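Local coordinates for TIR-like domain-containing protein (Prevotella corporis, PDB 7EBD) that is a prokaryotic STING-family protein that binds C2E in a pocket shared by its two subunits, at residues A[17-29]-A[75-87]. Residues are numbered along the deposited sequence; the frame is centred on the assembly and turned at random.
With C2E (9,9'-[(2R,3R,3aS,5S,7aR,9R,10R,10aS,12S,14aR)-3,5,10,12-tetrahydroxy-5,12-dioxidooctahydro-2H,7H-difuro[3,2-d:3',2'-j][1,3,7,9,2,8]tetraoxadiphosphacyclododecine-2,9-diyl]bis(2-amino-1,9-dihydro-6H-purin-6-one)), chain E.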
ATOM      1  N   GLY A  17      -6.944  -2.616   0.280  1.00 18.30           N
ATOM      2  CA  GLY A  17      -6.405  -1.754  -0.748  1.00 13.05           C
ATOM      3  C   GLY A  17      -6.032  -2.413  -2.055  1.00 16.86           C
ATOM      4  O   GLY A  17      -5.609  -1.714  -2.980  1.00 20.07           O
ATOM      5  N   PHE A  18      -6.168  -3.733  -2.180  1.00 17.41           N
ATOM      6  CA  PHE A  18      -5.761  -4.391  -3.416  1.00 19.27           C
ATOM      7  C   PHE A  18      -6.547  -5.663  -3.707  1.00 10.85           C
ATOM      8  O   PHE A  18      -7.216  -5.757  -4.743  1.00 27.43           O
ATOM      9  CB  PHE A  18      -4.264  -4.712  -3.376  1.00 12.63           C
ATOM     10  CG  PHE A  18      -3.799  -5.555  -4.526  1.00 12.03           C
ATOM     11  CD1 PHE A  18      -3.680  -5.012  -5.796  1.00 17.38           C
ATOM     12  CD2 PHE A  18      -3.487  -6.892  -4.342  1.00  7.98           C
ATOM     13  CE1 PHE A  18      -3.257  -5.787  -6.861  1.00 12.57           C
ATOM     14  CE2 PHE A  18      -3.064  -7.672  -5.402  1.00 11.73           C
ATOM     15  CZ  PHE A  18      -2.948  -7.119  -6.664  1.00 15.02           C
ATOM     16  N   VAL A  19      -6.474  -6.645  -2.805  1.00 11.15           N
ATOM     17  CA  VAL A  19      -7.019  -7.973  -3.091  1.00 15.64           C
ATOM     18  C   VAL A  19      -8.517  -7.898  -3.355  1.00 13.09           C
ATOM     19  O   VAL A  19      -9.024  -8.474  -4.325  1.00 19.16           O
ATOM     20  CB  VAL A  19      -6.701  -8.943  -1.940  1.00 21.51           C
ATOM     21  CG1 VAL A  19      -7.346 -10.298  -2.196  1.00  8.11           C
ATOM     22  CG2 VAL A  19      -5.204  -9.089  -1.776  1.00 14.70           C
ATOM     23  N   LYS A  20      -9.249  -7.198  -2.487  1.00 20.14           N
ATOM     24  CA  LYS A  20     -10.697  -7.096  -2.645  1.00 21.95           C
ATOM     25  C   LYS A  20     -11.061  -6.420  -3.962  1.00 16.09           C
ATOM     26  O   LYS A  20     -11.927  -6.901  -4.705  1.00 20.98           O
ATOM     27  CB  LYS A  20     -11.292  -6.344  -1.453  1.00 21.82           C
ATOM     28  CG  LYS A  20     -12.809  -6.262  -1.449  1.00 42.77           C
ATOM     29  CD  LYS A  20     -13.319  -5.738  -0.115  1.00 48.47           C
ATOM     30  CE  LYS A  20     -12.757  -4.361   0.197  1.00 60.37           C
ATOM     31  NZ  LYS A  20     -13.387  -3.295  -0.631  1.00 69.06           N
ATOM     32  N   LEU A  21     -10.394  -5.307  -4.275  1.00 21.46           N
ATOM     33  CA  LEU A  21     -10.684  -4.585  -5.511  1.00 15.87           C
ATOM     34  C   LEU A  21     -10.323  -5.417  -6.735  1.00 18.32           C
ATOM     35  O   LEU A  21     -11.061  -5.425  -7.728  1.00 23.21           O
ATOM     36  CB  LEU A  21      -9.928  -3.257  -5.526  1.00 17.51           C
ATOM     37  CG  LEU A  21     -10.004  -2.395  -4.264  1.00 36.90           C
ATOM     38  CD1 LEU A  21      -9.113  -1.167  -4.399  1.00 34.26           C
ATOM     39  CD2 LEU A  21     -11.441  -1.994  -3.965  1.00 34.81           C
ATOM     40  N   ALA A  22      -9.192  -6.127  -6.682  1.00 17.49           N
ATOM     41  CA  ALA A  22      -8.789  -6.959  -7.811  1.00 15.09           C
ATOM     42  C   ALA A  22      -9.770  -8.105  -8.034  1.00 23.45           C
ATOM     43  O   ALA A  22     -10.130  -8.407  -9.179  1.00 25.94           O
ATOM     44  CB  ALA A  22      -7.375  -7.498  -7.589  1.00 12.72           C
ATOM     45  N   ALA A  23     -10.220  -8.748  -6.953  1.00 21.42           N
ATOM     46  CA  ALA A  23     -11.203  -9.816  -7.090  1.00 16.53           C
ATOM     47  C   ALA A  23     -12.518  -9.285  -7.646  1.00 13.50           C
ATOM     48  O   ALA A  23     -13.148  -9.928  -8.498  1.00 17.84           O
ATOM     49  CB  ALA A  23     -11.428 -10.500  -5.742  1.00 17.23           C
ATOM     50  N   GLU A  24     -12.950  -8.112  -7.175  1.00 17.91           N
ATOM     51  CA  GLU A  24     -14.178  -7.526  -7.698  1.00 21.87           C
ATOM     52  C   GLU A  24     -14.049  -7.213  -9.182  1.00 31.01           C
ATOM     53  O   GLU A  24     -14.990  -7.427  -9.953  1.00 36.47           O
ATOM     54  CB  GLU A  24     -14.539  -6.266  -6.911  1.00 15.68           C
ATOM     55  CG  GLU A  24     -15.871  -5.662  -7.316  1.00 30.01           C
ATOM     56  CD  GLU A  24     -16.225  -4.434  -6.504  1.00 62.45           C
ATOM     57  OE1 GLU A  24     -16.939  -3.560  -7.037  1.00 75.51           O
ATOM     58  OE2 GLU A  24     -15.788  -4.342  -5.338  1.00 72.44           O
ATOM     59  N   TRP A  25     -12.887  -6.710  -9.603  1.00 20.11           N
ATOM     60  CA  TRP A  25     -12.679  -6.444 -11.023  1.00 21.88           C
ATOM     61  C   TRP A  25     -12.698  -7.735 -11.832  1.00 26.51           C
ATOM     62  O   TRP A  25     -13.283  -7.786 -12.920  1.00 27.16           O
ATOM     63  CB  TRP A  25     -11.358  -5.704 -11.233  1.00 18.67           C
ATOM     64  CG  TRP A  25     -11.061  -5.417 -12.673  1.00 27.68           C
ATOM     65  CD1 TRP A  25     -11.382  -4.287 -13.365  1.00 34.49           C
ATOM     66  CD2 TRP A  25     -10.387  -6.277 -13.601  1.00 31.08           C
ATOM     67  NE1 TRP A  25     -10.948  -4.387 -14.665  1.00 41.66           N
ATOM     68  CE2 TRP A  25     -10.335  -5.599 -14.835  1.00 29.19           C
ATOM     69  CE3 TRP A  25      -9.824  -7.554 -13.508  1.00 37.24           C
ATOM     70  CZ2 TRP A  25      -9.738  -6.154 -15.966  1.00 36.36           C
ATOM     71  CZ3 TRP A  25      -9.229  -8.101 -14.630  1.00 34.98           C
ATOM     72  CH2 TRP A  25      -9.194  -7.402 -15.843  1.00 40.74           C
ATOM     73  N   ILE A  26     -12.058  -8.787 -11.318  1.00 16.24           N
ATOM     74  CA  ILE A  26     -12.036 -10.064 -12.026  1.00 18.79           C
ATOM     75  C   ILE A  26     -13.449 -10.602 -12.200  1.00 26.97           C
ATOM     76  O   ILE A  26     -13.809 -11.112 -13.268  1.00 23.25           O
ATOM     77  CB  ILE A  26     -11.132 -11.070 -11.286  1.00 16.07           C
ATOM     78  CG1 ILE A  26      -9.662 -10.675 -11.425  1.00 26.68           C
ATOM     79  CG2 ILE A  26     -11.359 -12.483 -11.806  1.00 22.09           C
ATOM     80  CD1 ILE A  26      -8.716 -11.574 -10.654  1.00 16.05           C
ATOM     81  N   VAL A  27     -14.277 -10.488 -11.162  1.00 27.68           N
ATOM     82  CA  VAL A  27     -15.601 -11.101 -11.211  1.00 31.54           C
ATOM     83  C   VAL A  27     -16.571 -10.262 -12.038  1.00 30.85           C
ATOM     84  O   VAL A  27     -17.309 -10.793 -12.877  1.00 45.45           O
ATOM     85  CB  VAL A  27     -16.132 -11.344  -9.787  1.00 28.24           C
ATOM     86  CG1 VAL A  27     -17.584 -11.786  -9.837  1.00 30.10           C
ATOM     87  CG2 VAL A  27     -15.287 -12.394  -9.084  1.00 16.19           C
ATOM     88  N   THR A  28     -16.588  -8.942 -11.829  1.00 30.58           N
ATOM     89  CA  THR A  28     -17.660  -8.110 -12.361  1.00 33.96           C
ATOM     90  C   THR A  28     -17.275  -7.260 -13.566  1.00 35.69           C
ATOM     91  O   THR A  28     -18.171  -6.753 -14.245  1.00 47.71           O
ATOM     92  CB  THR A  28     -18.208  -7.179 -11.266  1.00 34.26           C
ATOM     93  OG1 THR A  28     -17.228  -6.187 -10.935  1.00 24.45           O
ATOM     94  CG2 THR A  28     -18.550  -7.976 -10.014  1.00 33.14           C
ATOM     95  N   GLU A  29     -15.987  -7.092 -13.853  1.00 40.30           N
ATOM     96  CA  GLU A  29     -15.558  -6.200 -14.923  1.00 34.51           C
ATOM     97  C   GLU A  29     -14.720  -6.873 -15.997  1.00 38.11           C
ATOM     98  O   GLU A  29     -14.828  -6.494 -17.166  1.00 37.12           O
ATOM     99  CB  GLU A  29     -14.758  -5.018 -14.351  1.00 36.63           C
ATOM    100  CG  GLU A  29     -15.595  -4.029 -13.560  1.00 47.13           C
ATOM    101  CD  GLU A  29     -14.771  -2.885 -12.999  1.00 69.84           C
ATOM    102  OE1 GLU A  29     -13.959  -3.124 -12.080  1.00 75.93           O
ATOM    103  OE2 GLU A  29     -14.927  -1.745 -13.487  1.00 77.76           O
HETATM  104  N   MSE A  75      -6.153  -2.647 -14.238  1.00 48.47           N
HETATM  105  CA  MSE A  75      -7.592  -2.814 -14.090  1.00 44.31           C
HETATM  106  C   MSE A  75      -8.235  -1.478 -13.730  1.00 49.23           C
HETATM  107  O   MSE A  75      -7.781  -0.796 -12.810  1.00 46.77           O
HETATM  108  CB  MSE A  75      -7.916  -3.842 -13.003  1.00 39.33           C
HETATM  109  CG  MSE A  75      -7.167  -5.164 -13.094  1.00 52.63           C
HETATM  110 SE   MSE A  75      -7.412  -6.201 -11.452  1.00 58.90          SE
HETATM  111  CE  MSE A  75      -6.703  -7.923 -12.026  1.00 56.17           C
ATOM    112  N   SER A  76      -9.293  -1.106 -14.443  1.00 48.65           N
ATOM    113  CA  SER A  76     -10.039   0.108 -14.134  1.00 52.95           C
ATOM    114  C   SER A  76     -11.082  -0.206 -13.067  1.00 58.72           C
ATOM    115  O   SER A  76     -11.989  -1.013 -13.298  1.00 75.11           O
ATOM    116  CB  SER A  76     -10.699   0.676 -15.389  1.00 71.79           C
ATOM    117  OG  SER A  76      -9.736   1.257 -16.250  1.00 85.16           O
ATOM    118  N   THR A  77     -10.956   0.433 -11.907  1.00 54.57           N
ATOM    119  CA  THR A  77     -11.841   0.194 -10.777  1.00 61.66           C
ATOM    120  C   THR A  77     -12.565   1.480 -10.398  1.00 68.15           C
ATOM    121  O   THR A  77     -12.072   2.586 -10.636  1.00 76.54           O
ATOM    122  CB  THR A  77     -11.067  -0.345  -9.564  1.00 65.89           C
ATOM    123  OG1 THR A  77     -11.984  -0.668  -8.512  1.00 73.88           O
ATOM    124  CG2 THR A  77     -10.064   0.685  -9.063  1.00 68.21           C
ATOM    125  N   ASN A  78     -13.745   1.320  -9.802  1.00 62.53           N
ATOM    126  CA  ASN A  78     -14.564   2.446  -9.371  1.00 67.45           C
ATOM    127  C   ASN A  78     -14.442   2.742  -7.883  1.00 81.13           C
ATOM    128  O   ASN A  78     -15.077   3.684  -7.399  1.00 91.80           O
ATOM    129  CB  ASN A  78     -16.032   2.194  -9.728  1.00 68.14           C
ATOM    130  CG  ASN A  78     -16.251   2.040 -11.220  1.00 76.63           C
ATOM    131  OD1 ASN A  78     -16.403   3.026 -11.941  1.00 74.23           O
ATOM    132  ND2 ASN A  78     -16.266   0.798 -11.692  1.00 84.98           N
ATOM    133  N   HIS A  79     -13.650   1.966  -7.146  1.00 77.04           N
ATOM    134  CA  HIS A  79     -13.442   2.195  -5.723  1.00 74.01           C
ATOM    135  C   HIS A  79     -12.130   2.905  -5.426  1.00 61.60           C
ATOM    136  O   HIS A  79     -11.815   3.131  -4.253  1.00 62.57           O
ATOM    137  CB  HIS A  79     -13.502   0.873  -4.953  1.00 78.74           C
ATOM    138  CG  HIS A  79     -14.846   0.216  -4.991  1.00 73.10           C
ATOM    139  ND1 HIS A  79     -15.371  -0.344  -6.136  1.00 72.88           N
ATOM    140  CD2 HIS A  79     -15.774   0.033  -4.023  1.00 69.59           C
ATOM    141  CE1 HIS A  79     -16.564  -0.843  -5.871  1.00 72.28           C
ATOM    142  NE2 HIS A  79     -16.832  -0.630  -4.596  1.00 74.79           N
ATOM    143  N   ARG A  80     -11.361   3.257  -6.453  1.00 50.97           N
ATOM    144  CA  ARG A  80     -10.139   4.023  -6.275  1.00 42.26           C
ATOM    145  C   ARG A  80      -9.993   4.997  -7.434  1.00 53.20           C
ATOM    146  O   ARG A  80     -10.404   4.713  -8.562  1.00 49.61           O
ATOM    147  CB  ARG A  80      -8.899   3.124  -6.178  1.00 33.29           C
ATOM    148  CG  ARG A  80      -7.689   3.839  -5.595  1.00 36.21           C
ATOM    149  CD  ARG A  80      -6.579   2.872  -5.228  1.00 41.20           C
ATOM    150  NE  ARG A  80      -5.995   2.230  -6.401  1.00 26.38           N
ATOM    151  CZ  ARG A  80      -5.014   1.337  -6.345  1.00 28.44           C
ATOM    152  NH1 ARG A  80      -4.511   0.981  -5.172  1.00 31.11           N
ATOM    153  NH2 ARG A  80      -4.534   0.804  -7.460  1.00 30.73           N
ATOM    154  N   ASN A  81      -9.406   6.154  -7.136  1.00 57.14           N
ATOM    155  CA  ASN A  81      -9.276   7.230  -8.109  1.00 60.97           C
ATOM    156  C   ASN A  81      -8.294   6.919  -9.231  1.00 55.15           C
ATOM    157  O   ASN A  81      -8.197   7.709 -10.176  1.00 54.52           O
ATOM    158  CB  ASN A  81      -8.857   8.511  -7.390  1.00 71.39           C
ATOM    159  CG  ASN A  81      -7.714   8.286  -6.416  1.00 72.45           C
ATOM    160  OD1 ASN A  81      -7.613   7.227  -5.795  1.00 83.32           O
ATOM    161  ND2 ASN A  81      -6.849   9.285  -6.272  1.00 53.52           N
ATOM    162  N   TYR A  82      -7.572   5.806  -9.161  1.00 51.99           N
ATOM    163  CA  TYR A  82      -6.626   5.438 -10.203  1.00 45.43           C
ATOM    164  C   TYR A  82      -6.635   3.928 -10.388  1.00 33.29           C
ATOM    165  O   TYR A  82      -6.977   3.190  -9.456  1.00 31.07           O
ATOM    166  CB  TYR A  82      -5.203   5.925  -9.879  1.00 41.81           C
ATOM    167  CG  TYR A  82      -4.652   5.503  -8.535  1.00 48.75           C
ATOM    168  CD1 TYR A  82      -4.943   6.223  -7.384  1.00 50.36           C
ATOM    169  CD2 TYR A  82      -3.805   4.407  -8.425  1.00 51.45           C
ATOM    170  CE1 TYR A  82      -4.424   5.851  -6.157  1.00 50.62           C
ATOM    171  CE2 TYR A  82      -3.279   4.030  -7.203  1.00 46.89           C
ATOM    172  CZ  TYR A  82      -3.593   4.753  -6.073  1.00 52.20           C
ATOM    173  OH  TYR A  82      -3.073   4.375  -4.857  1.00 48.31           O
ATOM    174  N   PRO A  83      -6.275   3.442 -11.576  1.00 23.85           N
ATOM    175  CA  PRO A  83      -6.375   2.004 -11.845  1.00 29.97           C
ATOM    176  C   PRO A  83      -5.397   1.191 -11.008  1.00 28.91           C
ATOM    177  O   PRO A  83      -4.421   1.702 -10.454  1.00 34.75           O
ATOM    178  CB  PRO A  83      -6.043   1.896 -13.338  1.00 25.83           C
ATOM    179  CG  PRO A  83      -5.234   3.112 -13.631  1.00 33.81           C
ATOM    180  CD  PRO A  83      -5.816   4.188 -12.762  1.00 38.98           C
ATOM    181  N   ILE A  84      -5.688  -0.102 -10.923  1.00 32.26           N
ATOM    182  CA  ILE A  84      -4.850  -1.051 -10.199  1.00 26.63           C
ATOM    183  C   ILE A  84      -3.859  -1.658 -11.180  1.00 23.34           C
ATOM    184  O   ILE A  84      -4.254  -2.347 -12.124  1.00 31.91           O
ATOM    185  CB  ILE A  84      -5.702  -2.143  -9.538  1.00 35.64           C
ATOM    186  CG1 ILE A  84      -6.834  -1.516  -8.726  1.00 39.12           C
ATOM    187  CG2 ILE A  84      -4.834  -3.046  -8.667  1.00 29.61           C
ATOM    188  CD1 ILE A  84      -7.901  -2.501  -8.330  1.00 46.08           C
ATOM    189  N   HIS A  85      -2.571  -1.416 -10.959  1.00 18.99           N
ATOM    190  CA  HIS A  85      -1.543  -1.962 -11.829  1.00 15.58           C
ATOM    191  C   HIS A  85      -1.142  -3.354 -11.359  1.00 19.32           C
ATOM    192  O   HIS A  85      -0.979  -3.598 -10.160  1.00 13.91           O
ATOM    193  CB  HIS A  85      -0.327  -1.040 -11.875  1.00 25.54           C
ATOM    194  CG  HIS A  85      -0.582   0.259 -12.577  1.00 44.08           C
ATOM    195  ND1 HIS A  85      -0.374   0.429 -13.929  1.00 51.36           N
ATOM    196  CD2 HIS A  85      -1.033   1.450 -12.115  1.00 50.98           C
ATOM    197  CE1 HIS A  85      -0.684   1.668 -14.269  1.00 49.96           C
ATOM    198  NE2 HIS A  85      -1.086   2.308 -13.186  1.00 47.26           N
ATOM    199  N   ILE A  86      -0.993  -4.270 -12.315  1.00 21.34           N
ATOM    200  CA  ILE A  86      -0.759  -5.679 -12.033  1.00 28.48           C
ATOM    201  C   ILE A  86       0.191  -6.243 -13.082  1.00 13.98           C
ATOM    202  O   ILE A  86       0.481  -5.615 -14.102  1.00 27.79           O
ATOM    203  CB  ILE A  86      -2.069  -6.491 -12.035  1.00 30.09           C
ATOM    204  CG1 ILE A  86      -2.885  -6.139 -13.280  1.00 36.20           C
ATOM    205  CG2 ILE A  86      -2.864  -6.238 -10.764  1.00 26.88           C
ATOM    206  CD1 ILE A  86      -3.729  -7.266 -13.809  1.00 35.55           C
ATOM    207  N   VAL A  87       0.656  -7.460 -12.818  1.00 18.20           N
ATOM    208  CA  VAL A  87       1.360  -8.275 -13.798  1.00 20.80           C
ATOM    209  C   VAL A  87       0.534  -9.530 -14.031  1.00 25.44           C
ATOM    210  O   VAL A  87      -0.021 -10.104 -13.086  1.00 24.41           O
ATOM    211  CB  VAL A  87       2.790  -8.627 -13.342  1.00 22.37           C
ATOM    212  CG1 VAL A  87       3.701  -7.421 -13.493  1.00 29.46           C
ATOM    213  CG2 VAL A  87       2.783  -9.102 -11.903  1.00 21.70           C
TER
HETATM  214  P1  C2E E 402      -2.610   1.017   0.252  1.00 14.68           P
HETATM  215  O2P C2E E 402      -3.373   1.886  -0.719  1.00 19.33           O
HETATM  216  O1P C2E E 402      -3.613   0.647   1.312  1.00 15.14           O
HETATM  217  O5' C2E E 402      -2.142  -0.427  -0.365  1.00 16.10           O
HETATM  218  C5' C2E E 402      -1.766  -1.423   0.535  1.00  4.91           C
HETATM  219  C4' C2E E 402      -0.956  -2.511  -0.225  1.00  9.30           C
HETATM  220  O4' C2E E 402      -1.712  -3.070  -1.130  1.00 10.59           O
HETATM  221  C3' C2E E 402       0.213  -1.873  -1.005  1.00  5.68           C
HETATM  222  O3' C2E E 402       1.313  -1.839  -0.225  1.00 19.97           O
HETATM  223  C2' C2E E 402       0.392  -2.848  -2.182  1.00 10.14           C
HETATM  224  O2' C2E E 402       1.201  -4.032  -1.761  1.00  9.45           O
HETATM  225  C1' C2E E 402      -0.821  -3.246  -2.473  1.00 10.34           C
HETATM  226  N9  C2E E 402      -1.364  -2.454  -3.542  1.00 18.19           N
HETATM  227  C8  C2E E 402      -2.126  -1.368  -3.345  1.00 16.20           C
HETATM  228  N7  C2E E 402      -2.415  -0.928  -4.589  1.00 13.64           N
HETATM  229  C5  C2E E 402      -1.836  -1.738  -5.484  1.00 21.38           C
HETATM  230  C6  C2E E 402      -1.815  -1.739  -7.018  1.00 24.14           C
HETATM  231  O6  C2E E 402      -2.391  -0.903  -7.625  1.00 17.95           O
HETATM  232  N1  C2E E 402      -1.095  -2.754  -7.721  1.00 26.17           N
HETATM  233  C2  C2E E 402      -0.389  -3.775  -6.995  1.00 23.41           C
HETATM  234  N2  C2E E 402       0.342  -4.806  -7.706  1.00 25.77           N
HETATM  235  N3  C2E E 402      -0.409  -3.775  -5.535  1.00 17.62           N
HETATM  236  C4  C2E E 402      -1.163  -2.716  -4.814  1.00  5.51           C
HETATM  237  P11 C2E E 402       2.476  -0.789  -0.786  1.00 13.00           P
HETATM  238  O21 C2E E 402       3.067  -1.112  -2.138  1.00 18.12           O
HETATM  239  O11 C2E E 402       3.626  -0.901   0.186  1.00 11.82           O
HETATM  240  O5A C2E E 402       1.851   0.727  -0.608  1.00 19.35           O
HETATM  241  C5A C2E E 402       1.804   1.100   0.743  1.00 10.63           C
HETATM  242  C4A C2E E 402       1.110   2.399   0.877  1.00 12.09           C
HETATM  243  O4A C2E E 402       1.780   3.341   0.268  1.00 16.73           O
HETATM  244  C3A C2E E 402      -0.393   2.349   0.129  1.00 12.98           C
HETATM  245  O3A C2E E 402      -1.419   1.811   1.084  1.00 16.94           O
HETATM  246  C2A C2E E 402      -0.653   3.508  -0.159  1.00 17.59           C
HETATM  247  O2A C2E E 402      -1.217   4.250   1.024  1.00  6.43           O
HETATM  248  C1A C2E E 402       0.785   4.139  -0.541  1.00 11.68           C
HETATM  249  N91 C2E E 402       1.012   3.999  -1.822  1.00 22.29           N
HETATM  250  C81 C2E E 402       1.696   3.052  -2.492  1.00  8.66           C
HETATM  251  N71 C2E E 402       1.629   3.369  -3.800  1.00 15.59           N
HETATM  252  C51 C2E E 402       0.920   4.487  -3.915  1.00 18.04           C
HETATM  253  C61 C2E E 402       0.521   5.310  -5.139  1.00 15.63           C
HETATM  254  O61 C2E E 402       0.859   4.964  -6.217  1.00 19.94           O
HETATM  255  N11 C2E E 402      -0.261   6.495  -4.981  1.00 17.44           N
HETATM  256  C21 C2E E 402      -0.673   6.911  -3.665  1.00 14.72           C
HETATM  257  N21 C2E E 402      -1.469   8.115  -3.503  1.00 21.54           N
HETATM  258  N31 C2E E 402      -0.290   6.123  -2.499  1.00 16.03           N
HETATM  259  C41 C2E E 402       0.529   4.889  -2.674  1.00  5.22           C
HETATM  260  O   HOH W   1      -5.337   1.334  -2.317  1.00 21.59           O
HETATM  261  O   HOH W   2     -13.006  -3.020  -8.203  1.00 29.29           O
HETATM  262  O   HOH W   3      -9.980  -2.263 -17.004  1.00 39.60           O
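Met75, a selenomethionine, lies flat over one face of the Trp25 indole. Met75 CB sits 3.3 Å from the centroid of the Trp25 five-membered ring, almost exactly on the ring normal, a CH-pi contact. The chain then runs on across the ring system, and SE meets the six-membered ring obliquely in a Met-aromatic contact. With its CG anti to the backbone N (chi1 179°), Trp25 holds the indole out towards 75-87. Beyond SE, the CE methyl reaches Ile26 CG1. Ile84 continues this apolar layer. Its two branches divide the work: Ile84 CD1 meets Leu21 CB at 3.5 Å, and CG2 meets the edge of the Phe18 ring at CE1. Ile86 CG2 comes to the same edge in the ring plane.

Helix 6-28 thus packs on one face of the mixed sheet of the STING domain, near its outermost strand 71-75, where Met75 and Ile84 pair by two backbone hydrogen bonds. The axes of helix 17-28 and strand 84-87 cross at -82°. At the ligand end, one face of Phe18 lies against a guanine of C2E. Arg80 grips that base at its edge, NH1 to N7 and Arg80 NH2 to C2E O6 (2.7 Å). A water joins Gly17 O, Arg80 NH1 and C2E O2P. His85 O accepts from C2E N1, and Asp99 and Thr102 of both subunits bind the ligand too.

The loop 76-79 makes a looser, poorly ordered side. His79 turns a ring face to the Glu24 carboxylate, whose plane stands 82° from the ring, while Glu24 OE1 approaches His79 CE1 at 3.0 Å. Glu29 OE2 and Ser76 O, both acceptors, lie 3.0 Å apart without bonding. Waters also bridge the two segments here: one links Leu21 O to Thr77 OG1, and another connects Ser76 N and, more weakly, Trp25 NE1.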